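Probable transcriptional regulator (Pseudomonas aeruginosa, PDB 2ESN) probably binds DNA and regulates transcription as a LysR-family regulator, pairing a helix-turn-helix domain with a substrate-binding domain whose ligand is not known. Local coordinates at residues Asn13-Phe18 with Ala75-Ala80; Ala106-Thr111 with Val206-Glu211; Ala114-Leu119 with Val130-Val135; Asp176-Val181 with Gly214-Leu219. All blocks are in the same frame, centred on the assembly; numbering follows the deposited sequence.

Interaction 1. Residues Asn13-Phe18 with Ala75-Ala80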
loop_
_atom_site.group_PDB
_atom_site.type_symbol
_atom_site.label_atom_id
_atom_site.label_comp_id
_atom_site.label_asym_id
_atom_site.label_seq_id
_atom_site.Cartn_x
_atom_site.Cartn_y
_atom_site.Cartn_z
ATOM N N ASN C 13 -1.737 -29.497 -22.269
ATOM C CA ASN C 13 -1.187 -29.201 -23.586
ATOM C C ASN C 13 -2.258 -29.313 -24.627
ATOM O O ASN C 13 -2.170 -28.621 -25.649
ATOM C CB ASN C 13 -0.033 -30.134 -24.010
ATOM C CG ASN C 13 1.115 -30.045 -23.106
ATOM O OD1 ASN C 13 1.506 -31.040 -22.452
ATOM N ND2 ASN C 13 1.668 -28.874 -23.006
ATOM N N LEU C 14 -3.257 -30.163 -24.372
ATOM C CA LEU C 14 -4.416 -30.279 -25.287
ATOM C C LEU C 14 -5.224 -29.022 -25.363
ATOM O O LEU C 14 -6.051 -28.887 -26.254
ATOM C CB LEU C 14 -5.362 -31.350 -24.817
ATOM C CG LEU C 14 -4.853 -32.811 -24.795
ATOM C CD1 LEU C 14 -5.934 -33.708 -24.182
ATOM C CD2 LEU C 14 -4.413 -33.315 -26.189
ATOM N N LEU C 15 -5.037 -28.108 -24.412
ATOM C CA LEU C 15 -5.790 -26.829 -24.439
ATOM C C LEU C 15 -5.254 -25.852 -25.469
ATOM O O LEU C 15 -5.968 -24.926 -25.860
ATOM C CB LEU C 15 -5.834 -26.143 -23.078
ATOM C CG LEU C 15 -6.695 -26.867 -22.059
ATOM C CD1 LEU C 15 -6.510 -26.198 -20.736
ATOM C CD2 LEU C 15 -8.186 -26.928 -22.442
ATOM N N LEU C 16 -4.008 -26.000 -25.894
ATOM C CA LEU C 16 -3.553 -25.168 -27.042
ATOM C C LEU C 16 -4.215 -25.591 -28.322
ATOM O O LEU C 16 -4.249 -24.781 -29.253
ATOM C CB LEU C 16 -2.055 -25.280 -27.340
ATOM C CG LEU C 16 -1.223 -24.916 -26.131
ATOM C CD1 LEU C 16 0.132 -25.435 -26.427
ATOM C CD2 LEU C 16 -1.274 -23.401 -26.058
ATOM N N VAL C 17 -4.618 -26.883 -28.411
ATOM C CA VAL C 17 -5.293 -27.426 -29.617
ATOM C C VAL C 17 -6.716 -26.898 -29.606
ATOM O O VAL C 17 -7.219 -26.350 -30.600
ATOM C CB VAL C 17 -5.239 -29.020 -29.634
ATOM C CG1 VAL C 17 -6.089 -29.574 -30.702
ATOM C CG2 VAL C 17 -3.812 -29.512 -29.836
ATOM N N PHE C 18 -7.367 -27.005 -28.447
ATOM C CA PHE C 18 -8.650 -26.376 -28.233
ATOM C C PHE C 18 -8.640 -24.892 -28.659
ATOM O O PHE C 18 -9.527 -24.453 -29.374
ATOM C CB PHE C 18 -9.117 -26.445 -26.782
ATOM C CG PHE C 18 -10.507 -25.880 -26.578
ATOM C CD1 PHE C 18 -10.699 -24.584 -26.169
ATOM C CD2 PHE C 18 -11.647 -26.652 -26.857
ATOM C CE1 PHE C 18 -12.029 -24.047 -25.998
ATOM C CE2 PHE C 18 -12.974 -26.116 -26.669
ATOM C CZ PHE C 18 -13.129 -24.815 -26.235
ATOM N N ALA C 75 -13.189 -18.693 -23.673
ATOM C CA ALA C 75 -12.800 -17.406 -23.135
ATOM C C ALA C 75 -11.800 -17.600 -21.956
ATOM O O ALA C 75 -10.827 -16.860 -21.847
ATOM C CB ALA C 75 -14.030 -16.672 -22.666
ATOM N N ALA C 76 -12.136 -18.533 -21.065
ATOM C CA ALA C 76 -11.301 -19.047 -19.946
ATOM C C ALA C 76 -9.937 -19.537 -20.449
ATOM O O ALA C 76 -8.904 -19.084 -19.998
ATOM C CB ALA C 76 -12.109 -20.222 -19.272
ATOM N N VAL C 77 -9.925 -20.402 -21.479
ATOM C CA VAL C 77 -8.645 -20.794 -22.139
ATOM C C VAL C 77 -7.879 -19.624 -22.713
ATOM O O VAL C 77 -6.605 -19.485 -22.529
ATOM C CB VAL C 77 -8.864 -21.886 -23.198
ATOM C CG1 VAL C 77 -7.570 -22.281 -23.840
ATOM C CG2 VAL C 77 -9.446 -23.088 -22.527
ATOM N N ALA C 78 -8.627 -18.723 -23.362
ATOM C CA ALA C 78 -7.931 -17.557 -23.962
ATOM C C ALA C 78 -7.346 -16.668 -22.901
ATOM O O ALA C 78 -6.241 -16.153 -23.055
ATOM C CB ALA C 78 -8.863 -16.769 -24.858
ATOM N N ALA C 79 -8.081 -16.460 -21.821
ATOM C CA ALA C 79 -7.564 -15.619 -20.747
ATOM C C ALA C 79 -6.287 -16.264 -20.124
ATOM O O ALA C 79 -5.238 -15.616 -19.935
ATOM C CB ALA C 79 -8.652 -15.427 -19.705
ATOM N N ALA C 80 -6.362 -17.577 -19.912
ATOM C CA ALA C 80 -5.300 -18.311 -19.253
ATOM C C ALA C 80 -4.027 -18.237 -20.106
ATOM O O ALA C 80 -2.911 -17.879 -19.612
ATOM C CB ALA C 80 -5.792 -19.772 -19.018
#
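Val77 is the centre of this contact. Its two methyl groups meet Leu15 and Phe18, which lie on helix 15-24, while Val77 itself sits on the long helix 68-87. The two methyls do different work. CG1 rests against backbone: it lies 3.7 Å from the carbonyl oxygen O of Leu15. CG2 meets side chains. It is 4.0 Å from CD2 of Leu15 and 4.1 Å from CD1 of Phe18, so one methyl touches both partners.

In Val77, CG1 is anti to the backbone N (chi1 -179°), and CG2 then lies beside that N. This spreads the two methyls over separate parts of the facing helix. CG of Phe18 is likewise anti to the backbone N (chi1 -176°), which turns the ring toward helix 68-87. The side chains of Leu15 and Phe18 both cross that of Val77 at a slant. CG2 of Val77 approaches the Phe18 ring obliquely, near CD1.

Other residues close the surroundings. The Phe18 ring also packs on Ala70 and Ala74 of helix 68-87, and on Leu48 of helix 38-52. Leu15 reaches Leu84 of a second subunit, and Ala80 touches that same leucine. Helix 68-87 thus packs on the helix-turn-helix part and also meets a second subunit, consistent with the linker helix through which LysR-type regulators pair.

Across the two segments the contact is wholly apolar at the side-chain level. It is buried, and it depends on shape and exclusion of water, not on directed polar bonds.

Interaction 2. Residues Ala106-Thr111 with Val206-Glu211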
loop_
_atom_site.group_PDB
_atom_site.type_symbol
_atom_site.label_atom_id
_atom_site.label_comp_id
_atom_site.label_asym_id
_atom_site.label_seq_id
_atom_site.Cartn_x
_atom_site.Cartn_y
_atom_site.Cartn_z
ATOM N N ALA C 106 11.020 5.778 -15.402
ATOM C CA ALA C 106 10.654 6.699 -14.343
ATOM C C ALA C 106 11.386 7.906 -14.759
ATOM O O ALA C 106 12.553 7.833 -15.137
ATOM C CB ALA C 106 11.228 6.251 -13.019
ATOM N N ALA C 107 10.718 9.044 -14.720
ATOM C CA ALA C 107 11.303 10.201 -15.462
ATOM C C ALA C 107 10.777 11.480 -14.908
ATOM O O ALA C 107 9.842 11.448 -14.065
ATOM C CB ALA C 107 10.940 10.101 -16.941
ATOM N N THR C 108 11.372 12.592 -15.361
ATOM C CA THR C 108 10.769 13.889 -15.095
ATOM C C THR C 108 10.384 14.574 -16.440
ATOM O O THR C 108 10.697 14.036 -17.490
ATOM C CB THR C 108 11.737 14.783 -14.320
ATOM O OG1 THR C 108 12.930 14.943 -15.079
ATOM C CG2 THR C 108 12.057 14.168 -12.952
ATOM N N ASP C 109 9.749 15.754 -16.406
ATOM C CA ASP C 109 9.570 16.478 -17.646
ATOM C C ASP C 109 10.943 16.796 -18.264
ATOM O O ASP C 109 11.113 16.669 -19.447
ATOM C CB ASP C 109 8.662 17.708 -17.476
ATOM C CG ASP C 109 9.430 18.951 -17.102
ATOM O OD1 ASP C 109 10.307 18.840 -16.210
ATOM O OD2 ASP C 109 9.187 19.995 -17.744
ATOM N N TYR C 110 11.945 17.140 -17.476
ATOM C CA TYR C 110 13.234 17.460 -18.083
ATOM C C TYR C 110 13.879 16.278 -18.785
ATOM O O TYR C 110 14.360 16.415 -19.880
ATOM C CB TYR C 110 14.224 18.142 -17.117
ATOM C CG TYR C 110 15.525 18.369 -17.804
ATOM C CD1 TYR C 110 15.578 19.106 -18.950
ATOM C CD2 TYR C 110 16.710 17.838 -17.313
ATOM C CE1 TYR C 110 16.756 19.331 -19.646
ATOM C CE2 TYR C 110 17.909 18.064 -17.998
ATOM C CZ TYR C 110 17.902 18.785 -19.187
ATOM O OH TYR C 110 19.053 18.983 -19.953
ATOM N N THR C 111 13.899 15.111 -18.165
ATOM C CA THR C 111 14.608 13.982 -18.721
ATOM C C THR C 111 13.782 13.384 -19.885
ATOM O O THR C 111 14.330 12.872 -20.842
ATOM C CB THR C 111 14.984 12.912 -17.620
ATOM O OG1 THR C 111 13.811 12.525 -16.883
ATOM C CG2 THR C 111 16.084 13.420 -16.637
ATOM N N VAL C 206 12.634 24.467 -9.402
ATOM C CA VAL C 206 12.112 23.226 -9.922
ATOM C C VAL C 206 12.380 22.088 -8.904
ATOM O O VAL C 206 13.503 21.817 -8.570
ATOM C CB VAL C 206 12.743 22.918 -11.290
ATOM C CG1 VAL C 206 12.277 21.531 -11.808
ATOM C CG2 VAL C 206 12.362 23.984 -12.319
ATOM N N THR C 207 11.324 21.446 -8.429
ATOM C CA THR C 207 11.386 20.404 -7.415
ATOM C C THR C 207 10.621 19.195 -7.984
ATOM O O THR C 207 9.442 19.058 -7.725
ATOM C CB THR C 207 10.694 20.879 -6.133
ATOM O OG1 THR C 207 9.431 21.441 -6.463
ATOM C CG2 THR C 207 11.465 21.968 -5.505
ATOM N N PRO C 208 11.279 18.360 -8.782
ATOM C CA PRO C 208 10.615 17.339 -9.593
ATOM C C PRO C 208 10.004 16.235 -8.742
ATOM O O PRO C 208 9.055 15.603 -9.163
ATOM C CB PRO C 208 11.739 16.736 -10.427
ATOM C CG PRO C 208 12.899 17.674 -10.299
ATOM C CD PRO C 208 12.750 18.308 -8.945
ATOM N N TRP C 209 10.469 16.061 -7.514
ATOM C CA TRP C 209 9.868 15.043 -6.654
ATOM C C TRP C 209 9.238 15.725 -5.471
ATOM O O TRP C 209 9.218 15.189 -4.348
ATOM C CB TRP C 209 10.931 13.993 -6.254
ATOM C CG TRP C 209 11.364 13.235 -7.493
ATOM C CD1 TRP C 209 10.662 12.261 -8.135
ATOM C CD2 TRP C 209 12.540 13.451 -8.261
ATOM N NE1 TRP C 209 11.357 11.829 -9.240
ATOM C CE2 TRP C 209 12.504 12.553 -9.352
ATOM C CE3 TRP C 209 13.636 14.319 -8.137
ATOM C CZ2 TRP C 209 13.525 12.492 -10.331
ATOM C CZ3 TRP C 209 14.652 14.270 -9.122
ATOM C CH2 TRP C 209 14.577 13.363 -10.199
ATOM N N ASN C 210 8.756 16.935 -5.696
ATOM C CA ASN C 210 8.102 17.683 -4.638
ATOM C C ASN C 210 8.907 17.963 -3.362
ATOM O O ASN C 210 8.303 18.211 -2.308
ATOM C CB ASN C 210 6.891 16.903 -4.174
ATOM C CG ASN C 210 5.904 16.664 -5.273
ATOM O OD1 ASN C 210 5.692 17.516 -6.147
ATOM N ND2 ASN C 210 5.278 15.490 -5.242
ATOM N N GLU C 211 10.228 17.916 -3.452
ATOM C CA GLU C 211 11.108 18.221 -2.334
ATOM C C GLU C 211 10.950 19.645 -1.820
ATOM O O GLU C 211 10.383 20.507 -2.530
ATOM C CB GLU C 211 12.541 17.887 -2.704
ATOM C CG GLU C 211 13.137 18.519 -3.980
ATOM C CD GLU C 211 12.796 17.774 -5.293
ATOM O OE1 GLU C 211 13.688 17.256 -5.981
ATOM O OE2 GLU C 211 11.641 17.717 -5.646
HETATM O O HOH W 1 10.824 9.992 -11.472
#
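Thr108 meets Pro208 and Trp209 through a single methyl. Its CG2 lies 3.4 Å from CZ2 of the Trp209 indole and 3.6 Å from CB of Pro208. The approach to the indole is oblique, and the two side chains cross at about a right angle. CB of Pro208 also stands over one face of the Trp209 ring, offset toward its rim.

A water beside this apolar patch accepts from NE1 of Trp209 (2.9 Å), in plane at the ring edge, and donates to the carbonyl O of Ala107 (3.1 Å).

In the next shell, Thr108 is the N-cap of helix 109-126. Its OG1 lies between the backbone N and the carbonyl carbon (chi1 59°), which leaves CG2 directed at the proline and tryptophan. The N of Thr108 donates to OG1 of Thr111 at 2.9 Å, almost straight at 176°. A type I turn runs from Thr207 to Asn210. The N of Trp209 donates to the syn lone pair of Glu211 OE2 at 2.8 Å, in a bent bond (138°).

Further out, OD1 and OD2 of Asp109 accept hydrogen bonds from the backbone N of Val236 and Leu237 respectively, and OD1 of Asn210 accepts one from the backbone N of Asn136 of a third subunit. A strand running into a helix N-terminus, faced by a loop after strand 202-206, is consistent with the cleft between the lobes of a periplasmic-binding-protein-like effector domain.

Interaction 3. Residues Ala114-Leu119 with Val130-Val135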
loop_
_atom_site.group_PDB
_atom_site.type_symbol
_atom_site.label_atom_id
_atom_site.label_comp_id
_atom_site.label_asym_id
_atom_site.label_seq_id
_atom_site.Cartn_x
_atom_site.Cartn_y
_atom_site.Cartn_z
ATOM N N ALA C 114 14.790 15.612 -22.673
ATOM C CA ALA C 114 16.185 15.476 -23.137
ATOM C C ALA C 114 16.411 14.153 -23.943
ATOM O O ALA C 114 17.088 14.138 -24.984
ATOM C CB ALA C 114 17.213 15.661 -21.978
ATOM N N LEU C 115 15.795 13.085 -23.468
ATOM C CA LEU C 115 15.926 11.751 -24.022
ATOM C C LEU C 115 14.980 11.437 -25.176
ATOM O O LEU C 115 15.407 10.939 -26.176
ATOM C CB LEU C 115 15.685 10.737 -22.955
ATOM C CG LEU C 115 16.242 9.271 -23.038
ATOM C CD1 LEU C 115 15.232 8.212 -22.694
ATOM C CD2 LEU C 115 17.296 8.875 -24.095
ATOM N N LEU C 116 13.696 11.687 -25.035
ATOM C CA LEU C 116 12.748 11.128 -26.014
ATOM C C LEU C 116 12.891 11.609 -27.463
ATOM O O LEU C 116 12.731 10.778 -28.375
ATOM C CB LEU C 116 11.297 11.313 -25.545
ATOM C CG LEU C 116 10.837 10.445 -24.349
ATOM C CD1 LEU C 116 9.283 10.537 -24.142
ATOM C CD2 LEU C 116 11.214 9.040 -24.541
ATOM N N PRO C 117 13.096 12.937 -27.703
ATOM C CA PRO C 117 13.216 13.390 -29.106
ATOM C C PRO C 117 14.286 12.661 -29.913
ATOM O O PRO C 117 13.945 12.125 -30.972
ATOM C CB PRO C 117 13.488 14.918 -28.958
ATOM C CG PRO C 117 12.565 15.249 -27.609
ATOM C CD PRO C 117 13.061 14.097 -26.759
ATOM N N PRO C 118 15.549 12.632 -29.436
ATOM C CA PRO C 118 16.526 11.907 -30.237
ATOM C C PRO C 118 16.397 10.374 -30.179
ATOM O O PRO C 118 16.733 9.694 -31.159
ATOM C CB PRO C 118 17.882 12.371 -29.676
ATOM C CG PRO C 118 17.630 12.734 -28.218
ATOM C CD PRO C 118 16.156 13.259 -28.227
ATOM N N LEU C 119 15.943 9.842 -29.052
ATOM C CA LEU C 119 15.808 8.391 -28.907
ATOM C C LEU C 119 14.736 7.907 -29.867
ATOM O O LEU C 119 14.978 6.989 -30.619
ATOM C CB LEU C 119 15.356 8.018 -27.492
ATOM C CG LEU C 119 15.733 6.647 -26.885
ATOM C CD1 LEU C 119 14.641 6.014 -25.935
ATOM C CD2 LEU C 119 16.594 5.584 -27.645
ATOM N N VAL C 130 8.541 -1.045 -31.043
ATOM C CA VAL C 130 8.945 -0.806 -29.645
ATOM C C VAL C 130 8.214 0.461 -29.151
ATOM O O VAL C 130 8.113 1.486 -29.899
ATOM C CB VAL C 130 10.467 -0.664 -29.495
ATOM C CG1 VAL C 130 10.836 0.152 -28.245
ATOM C CG2 VAL C 130 11.189 -2.039 -29.455
ATOM N N ARG C 131 7.634 0.359 -27.940
ATOM C CA ARG C 131 6.916 1.422 -27.293
ATOM C C ARG C 131 7.628 1.839 -26.052
ATOM O O ARG C 131 8.360 1.037 -25.459
ATOM C CB ARG C 131 5.530 0.955 -26.849
ATOM C CG ARG C 131 4.638 0.743 -27.964
ATOM C CD ARG C 131 4.119 -0.689 -27.925
ATOM N NE ARG C 131 3.904 -1.056 -29.309
ATOM C CZ ARG C 131 3.523 -2.234 -29.788
ATOM N NH1 ARG C 131 3.395 -2.349 -31.122
ATOM N NH2 ARG C 131 3.261 -3.260 -28.973
ATOM N N LEU C 132 7.400 3.086 -25.644
ATOM C CA LEU C 132 7.925 3.593 -24.350
ATOM C C LEU C 132 6.815 4.128 -23.488
ATOM O O LEU C 132 5.829 4.710 -23.995
ATOM C CB LEU C 132 9.026 4.656 -24.537
ATOM C CG LEU C 132 10.473 4.174 -24.517
ATOM C CD1 LEU C 132 10.836 3.351 -25.746
ATOM C CD2 LEU C 132 11.465 5.333 -24.379
ATOM N N ARG C 133 6.934 3.850 -22.193
ATOM C CA ARG C 133 5.994 4.385 -21.169
ATOM C C ARG C 133 6.797 5.143 -20.086
ATOM O O ARG C 133 7.705 4.591 -19.419
ATOM C CB ARG C 133 5.160 3.281 -20.552
ATOM C CG ARG C 133 3.853 3.756 -19.956
ATOM C CD ARG C 133 3.769 3.238 -18.574
ATOM N NE ARG C 133 2.418 2.964 -18.104
ATOM C CZ ARG C 133 1.472 3.839 -17.783
ATOM N NH1 ARG C 133 1.621 5.174 -17.907
ATOM N NH2 ARG C 133 0.307 3.343 -17.352
ATOM N N LEU C 134 6.542 6.434 -19.990
ATOM C CA LEU C 134 7.254 7.241 -18.963
ATOM C C LEU C 134 6.281 7.584 -17.861
ATOM O O LEU C 134 5.185 7.933 -18.152
ATOM C CB LEU C 134 7.834 8.516 -19.520
ATOM C CG LEU C 134 9.246 8.413 -20.029
ATOM C CD1 LEU C 134 9.270 7.473 -21.234
ATOM C CD2 LEU C 134 9.665 9.864 -20.360
ATOM N N VAL C 135 6.703 7.439 -16.609
ATOM C CA VAL C 135 5.826 7.642 -15.461
ATOM C C VAL C 135 6.465 8.647 -14.531
ATOM O O VAL C 135 7.710 8.725 -14.433
ATOM C CB VAL C 135 5.523 6.276 -14.690
ATOM C CG1 VAL C 135 4.824 5.292 -15.603
ATOM C CG2 VAL C 135 6.790 5.627 -14.104
#
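Leu116 and Leu119 of helix 109-126 meet Leu132 and Leu134 of strand 131-136. The tight part centres on CD2 of Leu132. This methyl is 3.6 Å from CD1 of Leu119 and 3.7 Å from CD2 of Leu116, so it touches both helix leucines. The side chains of Leu119 and Leu132 cross at about a right angle. Those of Leu116 and Leu132 slide past each other in opposite directions.

The Leu134 end is a little wider. Here Leu116 and Leu134 reach toward each other tip to tip, with CD1 of Leu116 3.9 Å from CD2 of Leu134. CD2 of Leu116 is 4.1 Å from CD1 of Leu134. Leu116 can serve both strand leucines because its CG lies beside the backbone N (chi1 -71°). CD1 then faces Leu134, while CD2 lies between Leu132 and Leu134.

The other face of the strand carries the partly exposed Arg131 and Arg133 and is met in part by a third subunit. Arg133 makes weak hydrogen bonds from NH2 to the backbone O atoms of Asn210 and Glu211 of that subunit. Leu132 and Arg133 also pair with a strand of that chain, so the sheet continues across the interface.

The segments run nearly antiparallel, at 170°, and the axes of the two short segments come within 11.7 Å. They belong to the beta-alpha-beta unit of strand 102-107, helix 109-126 and strand 131-136. All four touching leucines are buried, so the direct contact between helix and strand rests on apolar packing and exclusion of water.

Interaction 4. Residues Asp176-Val181 with Gly214-Leu219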
loop_
_atom_site.group_PDB
_atom_site.type_symbol
_atom_site.label_atom_id
_atom_site.label_comp_id
_atom_site.label_asym_id
_atom_site.label_seq_id
_atom_site.Cartn_x
_atom_site.Cartn_y
_atom_site.Cartn_z
ATOM N N ASP C 176 25.739 18.269 -19.175
ATOM C CA ASP C 176 25.300 19.654 -19.465
ATOM C C ASP C 176 25.613 20.546 -18.235
ATOM O O ASP C 176 26.120 20.066 -17.218
ATOM C CB ASP C 176 23.778 19.664 -19.781
ATOM C CG ASP C 176 23.247 20.981 -20.421
ATOM O OD1 ASP C 176 23.905 21.678 -21.247
ATOM O OD2 ASP C 176 22.070 21.240 -20.148
ATOM N N ARG C 177 25.291 21.829 -18.326
ATOM C CA ARG C 177 25.413 22.720 -17.181
ATOM C C ARG C 177 24.115 23.506 -16.920
ATOM O O ARG C 177 23.193 23.540 -17.776
ATOM C CB ARG C 177 26.594 23.663 -17.416
ATOM C CG ARG C 177 26.530 24.436 -18.752
ATOM C CD ARG C 177 27.811 25.265 -18.946
ATOM N NE ARG C 177 27.562 26.452 -19.790
ATOM C CZ ARG C 177 27.653 26.483 -21.126
ATOM N NH1 ARG C 177 27.981 25.394 -21.840
ATOM N NH2 ARG C 177 27.381 27.619 -21.762
ATOM N N TYR C 178 24.035 24.080 -15.728
ATOM C CA TYR C 178 22.975 25.022 -15.357
ATOM C C TYR C 178 23.320 26.454 -15.763
ATOM O O TYR C 178 24.498 26.830 -15.781
ATOM C CB TYR C 178 22.732 25.021 -13.864
ATOM C CG TYR C 178 21.831 23.901 -13.407
ATOM C CD1 TYR C 178 22.279 22.583 -13.429
ATOM C CD2 TYR C 178 20.527 24.154 -12.954
ATOM C CE1 TYR C 178 21.428 21.520 -13.048
ATOM C CE2 TYR C 178 19.684 23.126 -12.524
ATOM C CZ TYR C 178 20.144 21.808 -12.582
ATOM O OH TYR C 178 19.329 20.761 -12.201
ATOM N N VAL C 179 22.279 27.229 -16.111
ATOM C CA VAL C 179 22.418 28.623 -16.373
ATOM C C VAL C 179 21.270 29.337 -15.643
ATOM O O VAL C 179 20.383 28.682 -15.170
ATOM C CB VAL C 179 22.404 28.942 -17.896
ATOM C CG1 VAL C 179 23.642 28.394 -18.580
ATOM C CG2 VAL C 179 21.081 28.457 -18.605
ATOM N N VAL C 180 21.367 30.665 -15.521
ATOM C CA VAL C 180 20.385 31.561 -14.910
ATOM C C VAL C 180 19.654 32.152 -16.104
ATOM O O VAL C 180 20.278 32.627 -17.059
ATOM C CB VAL C 180 21.056 32.673 -14.061
ATOM C CG1 VAL C 180 20.008 33.678 -13.525
ATOM C CG2 VAL C 180 21.773 32.021 -12.863
ATOM N N VAL C 181 18.327 32.087 -16.011
ATOM C CA VAL C 181 17.420 32.503 -17.010
ATOM C C VAL C 181 16.591 33.628 -16.419
ATOM O O VAL C 181 16.212 33.545 -15.259
ATOM C CB VAL C 181 16.495 31.261 -17.315
ATOM C CG1 VAL C 181 15.279 31.662 -18.037
ATOM C CG2 VAL C 181 17.308 30.113 -18.030
ATOM N N GLY C 214 15.299 23.333 -3.780
ATOM C CA GLY C 214 15.872 23.045 -5.139
ATOM C C GLY C 214 17.311 22.529 -5.012
ATOM O O GLY C 214 17.924 22.656 -3.923
ATOM N N VAL C 215 17.860 21.902 -6.060
ATOM C CA VAL C 215 19.265 21.384 -5.995
ATOM C C VAL C 215 20.219 22.586 -5.838
ATOM O O VAL C 215 21.253 22.518 -5.183
ATOM C CB VAL C 215 19.652 20.559 -7.258
ATOM C CG1 VAL C 215 19.312 21.392 -8.564
ATOM C CG2 VAL C 215 21.151 20.150 -7.206
ATOM N N ILE C 216 19.833 23.710 -6.422
ATOM C CA ILE C 216 20.613 24.943 -6.231
ATOM C C ILE C 216 20.570 25.475 -4.792
ATOM O O ILE C 216 21.503 26.130 -4.343
ATOM C CB ILE C 216 20.158 26.016 -7.253
ATOM C CG1 ILE C 216 20.165 25.418 -8.660
ATOM C CG2 ILE C 216 21.006 27.313 -7.127
ATOM C CD1 ILE C 216 21.572 25.052 -9.211
ATOM N N ASP C 217 19.460 25.252 -4.088
ATOM C CA ASP C 217 19.313 25.750 -2.716
ATOM C C ASP C 217 20.264 25.009 -1.803
ATOM O O ASP C 217 20.934 25.613 -0.978
ATOM C CB ASP C 217 17.884 25.566 -2.203
ATOM C CG ASP C 217 16.901 26.452 -2.904
ATOM O OD1 ASP C 217 15.919 25.905 -3.453
ATOM O OD2 ASP C 217 17.124 27.695 -2.963
ATOM N N ARG C 218 20.251 23.690 -1.934
ATOM C CA ARG C 218 21.240 22.797 -1.326
ATOM C C ARG C 218 22.645 23.356 -1.594
ATOM O O ARG C 218 23.337 23.735 -0.645
ATOM C CB ARG C 218 21.063 21.380 -1.894
ATOM C CG ARG C 218 20.360 20.352 -0.944
ATOM C CD ARG C 218 19.742 19.121 -1.700
ATOM N NE ARG C 218 18.343 19.431 -1.929
ATOM C CZ ARG C 218 17.657 19.364 -3.079
ATOM N NH1 ARG C 218 18.175 18.866 -4.206
ATOM N NH2 ARG C 218 16.383 19.744 -3.047
ATOM N N LEU C 219 23.037 23.445 -2.873
ATOM C CA LEU C 219 24.309 24.066 -3.276
ATOM C C LEU C 219 24.625 25.446 -2.671
ATOM O O LEU C 219 25.772 25.695 -2.269
ATOM C CB LEU C 219 24.431 24.129 -4.825
ATOM C CG LEU C 219 25.647 24.710 -5.592
ATOM C CD1 LEU C 219 25.388 24.781 -7.062
ATOM C CD2 LEU C 219 25.926 26.112 -5.212
#
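Tyr178 has its CG anti to the carbonyl carbon (chi1 -82°), and this carries the ring from strand 168-183 toward the start of helix 215-221. In Val215, CG1 sits between the backbone N and the carbonyl carbon (chi1 51°) and is the methyl that meets the tyrosine. It lies 3.7 Å from OH and 4.1 Å from CZ of Tyr178. CD1 of Ile216 is 4.0 Å from CD2 of the same ring. Both methyls approach the ring obliquely.

The contact packs the first turn of a helix on a strand of the substrate-binding domain, whose fold belongs to the periplasmic-binding-protein clan. Gly214 is the N-cap of that helix. OD1 of Asp217 accepts from Gly214 N (2.7 Å) with its anti lone pair. This is half of a capping box; glycine has no side chain to complete it. The carbonyl O of Gly214 lies 3.3 Å above the plane of the Arg218 guanidinium, over its centre.

The hydroxyls of Tyr178 and Tyr157 share a hydrogen bond. The Tyr178 ring also meets that of Tyr278, and Ile216 packs on Tyr198 and Phe273. Asp217 forms a salt bridge with Arg227, and Arg218 forms one with Glu159.

In the fold
Interaction 1 stands apart from the rest. Its centre lies about 36, 44 and 57 Å from the centres of interactions 3, 2 and 4. It joins the helix-turn-helix part to the long helix 68-87 and closes before the others open along the chain. The other three lie in the substrate-binding domain and reach one mixed sheet. Interactions 2 and 3 share helix 109-126, and their strands 102-107 and 131-136 are neighbours. Interaction 3 falls within the chain spanned by interaction 2. Interactions 2 and 4 alternate along the chain and touch, with centres about 14 Å apart. All three also meet a third subunit. The spacing is consistent with separate DNA-binding and effector parts.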